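Malate dehydrogenase (Aeropyrum pernix, PDB 2D4A) catalyses the reversible oxidation of (S)-malate to oxaloacetate with either NAD or NADP as coenzyme. Local coordinates at residues M1-M12 and D24-K35; V71-R79 and A91-L99. All coordinates share one frame; numbering follows the deposited sequence.

Interaction 1: residues M1-M12 and D24-K35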
loop_
_atom_site.group_PDB
_atom_site.type_symbol
_atom_site.label_atom_id
_atom_site.label_comp_id
_atom_site.label_asym_id
_atom_site.label_seq_id
_atom_site.Cartn_x
_atom_site.Cartn_y
_atom_site.Cartn_z
ATOM N N MET B 1 -8.455 -6.568 -17.957
ATOM C CA MET B 1 -9.163 -6.061 -16.792
ATOM C C MET B 1 -9.822 -7.149 -15.947
ATOM O O MET B 1 -9.835 -8.323 -16.319
ATOM C CB MET B 1 -10.228 -5.053 -17.215
ATOM C CG MET B 1 -11.322 -5.638 -18.071
ATOM S SD MET B 1 -12.775 -4.594 -18.009
ATOM C CE MET B 1 -12.058 -2.984 -18.344
ATOM N N ILE B 2 -10.363 -6.738 -14.801
ATOM C CA ILE B 2 -11.043 -7.638 -13.875
ATOM C C ILE B 2 -12.542 -7.370 -13.922
ATOM O O ILE B 2 -12.998 -6.263 -13.603
ATOM C CB ILE B 2 -10.586 -7.411 -12.419
ATOM C CG1 ILE B 2 -9.072 -7.591 -12.303
ATOM C CG2 ILE B 2 -11.302 -8.374 -11.493
ATOM C CD1 ILE B 2 -8.519 -7.229 -10.932
ATOM N N THR B 3 -13.313 -8.382 -14.306
ATOM C CA THR B 3 -14.764 -8.225 -14.374
ATOM C C THR B 3 -15.472 -8.800 -13.154
ATOM O O THR B 3 -15.221 -9.932 -12.765
ATOM C CB THR B 3 -15.344 -8.913 -15.623
ATOM O OG1 THR B 3 -14.801 -8.304 -16.800
ATOM C CG2 THR B 3 -16.849 -8.781 -15.647
ATOM N N ILE B 4 -16.341 -8.007 -12.537
ATOM C CA ILE B 4 -17.114 -8.502 -11.405
ATOM C C ILE B 4 -18.542 -8.705 -11.910
ATOM O O ILE B 4 -19.140 -7.790 -12.469
ATOM C CB ILE B 4 -17.184 -7.510 -10.207
ATOM C CG1 ILE B 4 -15.817 -7.319 -9.548
ATOM C CG2 ILE B 4 -18.102 -8.066 -9.141
ATOM C CD1 ILE B 4 -15.727 -6.123 -8.649
ATOM N N LEU B 5 -19.077 -9.909 -11.743
ATOM C CA LEU B 5 -20.451 -10.200 -12.143
ATOM C C LEU B 5 -21.287 -10.200 -10.877
ATOM O O LEU B 5 -21.264 -11.172 -10.121
ATOM C CB LEU B 5 -20.547 -11.577 -12.794
ATOM C CG LEU B 5 -20.364 -11.609 -14.309
ATOM C CD1 LEU B 5 -19.326 -10.585 -14.687
ATOM C CD2 LEU B 5 -19.974 -13.003 -14.777
ATOM N N GLY B 6 -22.043 -9.055 -10.653
ATOM C CA GLY B 6 -22.804 -9.011 -9.448
ATOM C C GLY B 6 -23.489 -7.727 -9.105
ATOM O O GLY B 6 -24.722 -7.666 -8.993
ATOM N N ALA B 7 -22.614 -6.738 -8.937
ATOM C CA ALA B 7 -23.193 -5.441 -8.479
ATOM C C ALA B 7 -24.010 -5.533 -7.222
ATOM O O ALA B 7 -24.697 -4.599 -6.751
ATOM C CB ALA B 7 -23.853 -4.753 -9.637
ATOM N N GLY B 8 -23.905 -6.584 -6.323
ATOM C CA GLY B 8 -24.530 -6.798 -5.041
ATOM C C GLY B 8 -23.772 -6.290 -3.853
ATOM O O GLY B 8 -22.680 -5.720 -4.015
ATOM N N LYS B 9 -23.973 -7.063 -2.792
ATOM C CA LYS B 9 -23.287 -6.750 -1.555
ATOM C C LYS B 9 -21.813 -7.269 -1.502
ATOM O O LYS B 9 -20.894 -6.544 -1.103
ATOM C CB LYS B 9 -24.162 -7.310 -0.445
ATOM C CG LYS B 9 -24.066 -6.578 0.847
ATOM C CD LYS B 9 -25.414 -6.407 1.543
ATOM C CE LYS B 9 -26.269 -5.300 0.898
ATOM N NZ LYS B 9 -26.697 -5.598 -0.525
ATOM N N VAL B 10 -21.566 -8.509 -1.908
ATOM C CA VAL B 10 -20.181 -9.001 -1.917
ATOM C C VAL B 10 -19.373 -8.459 -3.129
ATOM O O VAL B 10 -18.168 -8.191 -3.014
ATOM C CB VAL B 10 -20.141 -10.564 -1.933
ATOM C CG1 VAL B 10 -21.068 -11.054 -2.938
ATOM C CG2 VAL B 10 -18.777 -11.093 -2.320
ATOM N N GLY B 11 -20.144 -8.355 -4.187
ATOM C CA GLY B 11 -19.497 -7.834 -5.375
ATOM C C GLY B 11 -19.011 -6.406 -5.172
ATOM O O GLY B 11 -17.909 -6.045 -5.595
ATOM N N MET B 12 -19.822 -5.588 -4.504
ATOM C CA MET B 12 -19.436 -4.206 -4.261
ATOM C C MET B 12 -18.337 -4.080 -3.227
ATOM O O MET B 12 -17.535 -3.144 -3.273
ATOM C CB MET B 12 -20.649 -3.366 -3.853
ATOM C CG MET B 12 -21.488 -2.922 -5.039
ATOM S SD MET B 12 -20.415 -2.149 -6.313
ATOM C CE MET B 12 -20.799 -3.190 -7.678
ATOM N N ASP B 24 -5.589 -3.359 -11.393
ATOM C CA ASP B 24 -5.901 -3.346 -12.811
ATOM C C ASP B 24 -7.214 -2.608 -12.951
ATOM O O ASP B 24 -7.754 -2.114 -11.965
ATOM C CB ASP B 24 -6.008 -4.808 -13.292
ATOM C CG ASP B 24 -6.433 -4.946 -14.743
ATOM O OD1 ASP B 24 -6.427 -3.933 -15.484
ATOM O OD2 ASP B 24 -6.761 -6.091 -15.141
ATOM N N ASP B 25 -7.718 -2.501 -14.169
ATOM C CA ASP B 25 -8.987 -1.832 -14.360
ATOM C C ASP B 25 -10.046 -2.840 -13.987
ATOM O O ASP B 25 -9.808 -4.049 -14.055
ATOM C CB ASP B 25 -9.167 -1.408 -15.811
ATOM C CG ASP B 25 -8.133 -0.402 -16.248
ATOM O OD1 ASP B 25 -7.641 0.374 -15.387
ATOM O OD2 ASP B 25 -7.821 -0.366 -17.459
ATOM N N LEU B 26 -11.210 -2.362 -13.567
ATOM C CA LEU B 26 -12.263 -3.300 -13.216
ATOM C C LEU B 26 -13.603 -2.848 -13.776
ATOM O O LEU B 26 -13.937 -1.670 -13.732
ATOM C CB LEU B 26 -12.304 -3.526 -11.693
ATOM C CG LEU B 26 -12.858 -2.499 -10.712
ATOM C CD1 LEU B 26 -12.357 -2.811 -9.312
ATOM C CD2 LEU B 26 -12.421 -1.125 -11.122
ATOM N N LEU B 27 -14.335 -3.804 -14.344
ATOM C CA LEU B 27 -15.634 -3.569 -14.971
ATOM C C LEU B 27 -16.756 -4.320 -14.248
ATOM O O LEU B 27 -16.687 -5.538 -14.089
ATOM C CB LEU B 27 -15.568 -4.022 -16.437
ATOM C CG LEU B 27 -16.722 -3.874 -17.441
ATOM C CD1 LEU B 27 -17.245 -5.236 -17.834
ATOM C CD2 LEU B 27 -17.815 -2.997 -16.867
ATOM N N LEU B 28 -17.784 -3.587 -13.820
ATOM C CA LEU B 28 -18.934 -4.165 -13.121
ATOM C C LEU B 28 -20.092 -4.479 -14.065
ATOM O O LEU B 28 -20.517 -3.617 -14.835
ATOM C CB LEU B 28 -19.483 -3.198 -12.067
ATOM C CG LEU B 28 -18.825 -2.925 -10.719
ATOM C CD1 LEU B 28 -18.647 -4.235 -9.990
ATOM C CD2 LEU B 28 -17.503 -2.217 -10.909
ATOM N N ILE B 29 -20.620 -5.698 -13.992
ATOM C CA ILE B 29 -21.765 -6.072 -14.815
ATOM C C ILE B 29 -22.864 -6.696 -13.947
ATOM O O ILE B 29 -22.589 -7.525 -13.075
ATOM C CB ILE B 29 -21.375 -7.065 -15.939
ATOM C CG1 ILE B 29 -20.305 -6.443 -16.841
ATOM C CG2 ILE B 29 -22.595 -7.400 -16.792
ATOM C CD1 ILE B 29 -19.791 -7.381 -17.933
ATOM N N ALA B 30 -24.120 -6.268 -14.172
ATOM C CA ALA B 30 -25.300 -6.756 -13.476
ATOM C C ALA B 30 -26.520 -6.506 -14.360
ATOM O O ALA B 30 -26.530 -5.589 -15.180
ATOM C CB ALA B 30 -25.454 -6.055 -12.130
ATOM N N ARG B 31 -27.540 -7.333 -14.175
ATOM C CA ARG B 31 -28.767 -7.263 -14.950
ATOM C C ARG B 31 -29.578 -5.990 -14.746
ATOM O O ARG B 31 -30.057 -5.384 -15.704
ATOM C CB ARG B 31 -29.621 -8.499 -14.636
ATOM C CG ARG B 31 -29.749 -8.805 -13.131
ATOM C CD ARG B 31 -29.529 -10.297 -12.808
ATOM N NE ARG B 31 -28.118 -10.696 -12.793
ATOM C CZ ARG B 31 -27.225 -10.263 -11.907
ATOM N NH1 ARG B 31 -27.585 -9.410 -10.956
ATOM N NH2 ARG B 31 -25.972 -10.687 -11.965
ATOM N N THR B 32 -29.732 -5.579 -13.495
ATOM C CA THR B 32 -30.504 -4.380 -13.183
ATOM C C THR B 32 -29.914 -3.145 -13.857
ATOM O O THR B 32 -28.738 -2.832 -13.687
ATOM C CB THR B 32 -30.552 -4.145 -11.666
ATOM O OG1 THR B 32 -31.129 -5.292 -11.027
ATOM C CG2 THR B 32 -31.378 -2.920 -11.347
ATOM N N PRO B 33 -30.762 -2.523 -14.758
ATOM C CA PRO B 33 -30.319 -1.309 -15.445
ATOM C C PRO B 33 -30.034 -0.119 -14.525
ATOM O O PRO B 33 -30.801 0.166 -13.604
ATOM C CB PRO B 33 -31.448 -1.044 -16.439
ATOM C CG PRO B 33 -32.648 -1.585 -15.745
ATOM C CD PRO B 33 -32.144 -2.871 -15.132
ATOM N N GLY B 34 -28.911 0.550 -14.781
ATOM C CA GLY B 34 -28.516 1.705 -13.993
ATOM C C GLY B 34 -27.828 1.399 -12.674
ATOM O O GLY B 34 -27.110 2.247 -12.151
ATOM N N LYS B 35 -28.039 0.195 -12.144
ATOM C CA LYS B 35 -27.450 -0.221 -10.868
ATOM C C LYS B 35 -25.924 -0.242 -10.928
ATOM O O LYS B 35 -25.256 0.423 -10.136
ATOM C CB LYS B 35 -27.974 -1.609 -10.484
ATOM C CG LYS B 35 -28.050 -1.904 -8.990
ATOM C CD LYS B 35 -26.703 -1.825 -8.300
ATOM C CE LYS B 35 -26.832 -2.028 -6.789
ATOM N NZ LYS B 35 -27.178 -3.433 -6.447
#
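The guanidinium group of Arg31 meets the carbonyl oxygen of Gly6 at its edge, near its own plane. At 3.9 Å from Arg31 NH1 to Gly6 O, it is no hydrogen bond. At the other end, the carboxylate of Asp24 lies close to the chain start. Asp24 OD2 forms a salt bridge with Met1 N at 3.3 Å, and Lys237 is its second charged partner. Between these ends, strands 2-5 and 26-29 run parallel. Ile2 N to Asp25 O (2.8 Å) opens a series of five backbone hydrogen bonds that ends with Gly6 N to Ile29 O (2.9 Å). The Leu28 side chain lies beside Ile4 and points the same way. Leu28 CD1 is 3.6 Å from Ile4 CB, and the methyl of Met12 also reaches it. Bends at chi2 (-60°) and chi4 (70°) bring Lys35 NZ to Ala7 O at 2.8 Å. This bond ties the first turn of helix 35-50 to the glycine-rich turn. Gly6, Gly8 and Gly11 fit the Rossmann GxGxxG motif, and Gly6 to Gly11 probably bind NADP, as in relatives. Helix 9-21 covers Ile2, Ile4 and Leu26. Within the sheet, strand 70-73 is the next neighbour of strand 2-5, and strand 56-59 that of strand 26-29.

Interaction 2: residues V71-R79 and A91-L99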
loop_
_atom_site.group_PDB
_atom_site.type_symbol
_atom_site.label_atom_id
_atom_site.label_comp_id
_atom_site.label_asym_id
_atom_site.label_seq_id
_atom_site.Cartn_x
_atom_site.Cartn_y
_atom_site.Cartn_z
ATOM N N VAL B 71 -12.556 -13.272 -14.213
ATOM C CA VAL B 71 -13.981 -13.002 -14.077
ATOM C C VAL B 71 -14.387 -13.465 -12.684
ATOM O O VAL B 71 -14.351 -14.657 -12.393
ATOM C CB VAL B 71 -14.810 -13.775 -15.117
ATOM C CG1 VAL B 71 -16.292 -13.629 -14.798
ATOM C CG2 VAL B 71 -14.518 -13.249 -16.515
ATOM N N LEU B 72 -14.762 -12.523 -11.827
ATOM C CA LEU B 72 -15.163 -12.851 -10.466
ATOM C C LEU B 72 -16.685 -12.987 -10.380
ATOM O O LEU B 72 -17.414 -12.024 -10.607
ATOM C CB LEU B 72 -14.671 -11.767 -9.496
ATOM C CG LEU B 72 -13.164 -11.445 -9.471
ATOM C CD1 LEU B 72 -12.900 -10.364 -8.438
ATOM C CD2 LEU B 72 -12.350 -12.684 -9.151
ATOM N N VAL B 73 -17.153 -14.192 -10.058
ATOM C CA VAL B 73 -18.579 -14.477 -9.942
ATOM C C VAL B 73 -19.041 -14.392 -8.485
ATOM O O VAL B 73 -18.576 -15.132 -7.608
ATOM C CB VAL B 73 -18.896 -15.866 -10.530
ATOM C CG1 VAL B 73 -20.367 -16.203 -10.343
ATOM C CG2 VAL B 73 -18.536 -15.886 -12.011
ATOM N N THR B 74 -19.979 -13.475 -8.257
ATOM C CA THR B 74 -20.540 -13.186 -6.939
ATOM C C THR B 74 -22.042 -12.943 -7.072
ATOM O O THR B 74 -22.721 -12.612 -6.102
ATOM C CB THR B 74 -19.913 -11.911 -6.393
ATOM O OG1 THR B 74 -20.345 -10.806 -7.194
ATOM C CG2 THR B 74 -18.387 -11.980 -6.480
ATOM N N ALA B 75 -22.543 -13.130 -8.285
ATOM C CA ALA B 75 -23.938 -12.901 -8.613
ATOM C C ALA B 75 -25.014 -13.652 -7.842
ATOM O O ALA B 75 -26.191 -13.314 -7.962
ATOM C CB ALA B 75 -24.146 -13.126 -10.096
ATOM N N GLY B 76 -24.674 -14.569 -7.025
ATOM C CA GLY B 76 -25.770 -15.324 -6.481
ATOM C C GLY B 76 -26.714 -14.492 -5.605
ATOM O O GLY B 76 -26.795 -13.278 -5.755
ATOM N N ILE B 77 -27.297 -15.202 -4.685
ATOM C CA ILE B 77 -28.224 -14.769 -3.645
ATOM C C ILE B 77 -27.669 -15.170 -2.299
ATOM O O ILE B 77 -27.109 -16.286 -2.206
ATOM C CB ILE B 77 -29.675 -15.129 -3.849
ATOM C CG1 ILE B 77 -30.628 -14.703 -2.764
ATOM C CG2 ILE B 77 -29.971 -16.518 -4.316
ATOM C CD1 ILE B 77 -30.806 -13.237 -2.518
ATOM N N GLY B 78 -27.674 -14.528 -1.175
ATOM C CA GLY B 78 -27.202 -15.074 0.094
ATOM C C GLY B 78 -28.256 -15.614 1.048
ATOM O O GLY B 78 -29.416 -15.202 0.995
ATOM N N ARG B 79 -27.863 -16.548 1.916
ATOM C CA ARG B 79 -28.795 -17.108 2.891
ATOM C C ARG B 79 -29.361 -15.992 3.745
ATOM O O ARG B 79 -28.642 -15.100 4.202
ATOM C CB ARG B 79 -28.129 -18.132 3.811
ATOM C CG ARG B 79 -28.144 -19.554 3.262
ATOM C CD ARG B 79 -29.573 -20.020 2.963
ATOM N NE ARG B 79 -30.226 -20.591 4.135
ATOM C CZ ARG B 79 -29.877 -21.743 4.713
ATOM N NH1 ARG B 79 -28.872 -22.459 4.220
ATOM N NH2 ARG B 79 -30.523 -22.171 5.804
ATOM N N ALA B 91 -31.764 -22.109 -6.521
ATOM C CA ALA B 91 -31.827 -20.733 -6.988
ATOM C C ALA B 91 -30.468 -20.321 -7.579
ATOM O O ALA B 91 -30.385 -19.956 -8.752
ATOM C CB ALA B 91 -32.208 -19.806 -5.830
ATOM N N ASN B 92 -29.410 -20.401 -6.769
ATOM C CA ASN B 92 -28.061 -20.031 -7.199
ATOM C C ASN B 92 -27.518 -20.919 -8.330
ATOM O O ASN B 92 -26.716 -20.462 -9.166
ATOM C CB ASN B 92 -27.106 -20.019 -5.994
ATOM C CG ASN B 92 -27.382 -18.847 -5.041
ATOM O OD1 ASN B 92 -27.792 -17.767 -5.473
ATOM N ND2 ASN B 92 -27.141 -19.053 -3.756
ATOM N N ALA B 93 -27.966 -22.176 -8.360
ATOM C CA ALA B 93 -27.566 -23.113 -9.407
ATOM C C ALA B 93 -28.082 -22.568 -10.734
ATOM O O ALA B 93 -27.379 -22.596 -11.741
ATOM C CB ALA B 93 -28.156 -24.490 -9.140
ATOM N N ASN B 94 -29.311 -22.060 -10.734
ATOM C CA ASN B 94 -29.873 -21.510 -11.956
ATOM C C ASN B 94 -29.092 -20.293 -12.385
ATOM O O ASN B 94 -28.824 -20.101 -13.567
ATOM C CB ASN B 94 -31.337 -21.146 -11.753
ATOM C CG ASN B 94 -32.219 -22.370 -11.671
ATOM O OD1 ASN B 94 -32.421 -23.068 -12.669
ATOM N ND2 ASN B 94 -32.738 -22.652 -10.477
ATOM N N THR B 95 -28.718 -19.469 -11.420
ATOM C CA THR B 95 -27.950 -18.279 -11.728
ATOM C C THR B 95 -26.627 -18.658 -12.380
ATOM O O THR B 95 -26.272 -18.128 -13.433
ATOM C CB THR B 95 -27.674 -17.482 -10.463
ATOM O OG1 THR B 95 -28.916 -17.019 -9.924
ATOM C CG2 THR B 95 -26.778 -16.300 -10.769
ATOM N N MET B 96 -25.902 -19.576 -11.749
ATOM C CA MET B 96 -24.620 -20.023 -12.275
ATOM C C MET B 96 -24.760 -20.486 -13.733
ATOM O O MET B 96 -24.032 -20.025 -14.600
ATOM C CB MET B 96 -24.053 -21.145 -11.390
ATOM C CG MET B 96 -23.773 -20.735 -9.925
ATOM S SD MET B 96 -22.567 -19.390 -9.732
ATOM C CE MET B 96 -23.637 -17.962 -9.782
ATOM N N ALA B 97 -25.704 -21.387 -13.994
ATOM C CA ALA B 97 -25.939 -21.895 -15.342
ATOM C C ALA B 97 -26.120 -20.743 -16.311
ATOM O O ALA B 97 -25.438 -20.638 -17.332
ATOM C CB ALA B 97 -27.179 -22.770 -15.369
ATOM N N ASP B 98 -27.057 -19.874 -15.985
ATOM C CA ASP B 98 -27.333 -18.748 -16.843
ATOM C C ASP B 98 -26.080 -17.931 -17.156
ATOM O O ASP B 98 -25.828 -17.566 -18.312
ATOM C CB ASP B 98 -28.372 -17.850 -16.205
ATOM C CG ASP B 98 -28.697 -16.688 -17.070
ATOM O OD1 ASP B 98 -29.424 -16.890 -18.066
ATOM O OD2 ASP B 98 -28.198 -15.582 -16.779
ATOM N N LEU B 99 -25.304 -17.646 -16.111
ATOM C CA LEU B 99 -24.067 -16.876 -16.224
ATOM C C LEU B 99 -22.980 -17.649 -16.975
ATOM O O LEU B 99 -22.178 -17.066 -17.705
ATOM C CB LEU B 99 -23.573 -16.504 -14.822
ATOM C CG LEU B 99 -23.908 -15.122 -14.248
ATOM C CD1 LEU B 99 -25.244 -14.636 -14.747
ATOM C CD2 LEU B 99 -23.882 -15.222 -12.730
#
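Val73 and Ala75 pack against Met96 and Leu99 where strand 70-73 meets helix 86-106. These two elements belong to a beta-alpha-beta unit of the Rossmann fold that is completed by strand 111-114. This apolar end is the close-packed part. The Val73 and Met96 side chains run antiparallel, each passing alongside the other. Val73 CG1 lies 3.8 Å from Met96 CE and is also near the sulfur. The bends of Met96 at chi2 (-60°) and chi3 (90°) fold its methyl back to the strand. Ala75 CB meets Leu99 CD2 at 3.4 Å. Ile114 and Met126 also pack on Met96. Side-chain packing is looser toward the loop. Thr95 CG2 is 4.2 Å from Ala75 CB, and Ile77 CG2 is 4.3 Å from Ala91 CB. Ile77 is exposed. The loop backbone is held here by the Asn92 amide instead. The OD1 bond to Ile77 N is less certain, because OD1 sits too near another atom in the model. Asn92 probably binds NADP, and Arg79 further along the loop probably binds substrate, as in relatives. Asn92 ND2 donates to Ile77 O at 3.2 Å, with an N-H...O angle of 157° and Ile77 O near the amide plane, and it also bonds Asn117 O.

In the fold
Interactions 1 and 2 meet at the parallel sheet of the coenzyme-binding domain, their centres about 13 Å apart. Strands 2-5 and 70-73 are neighbours, and probable hydrogen bonds join Thr3 O to Leu72 N and Leu5 N to Leu72 O. Interaction 1 is the more buried and the larger. It pairs two strands mainly through backbone bonds, with charged groups at its ends. Interaction 2 sets a strand end and loop against a helix, so side chains do most of the work. Ala75 bridges the two, packing near Leu5 O and Arg31 NH2. Both contacts hold residues of the probable NADP site, Gly6 to Gly11 in one and Asn92 in the other.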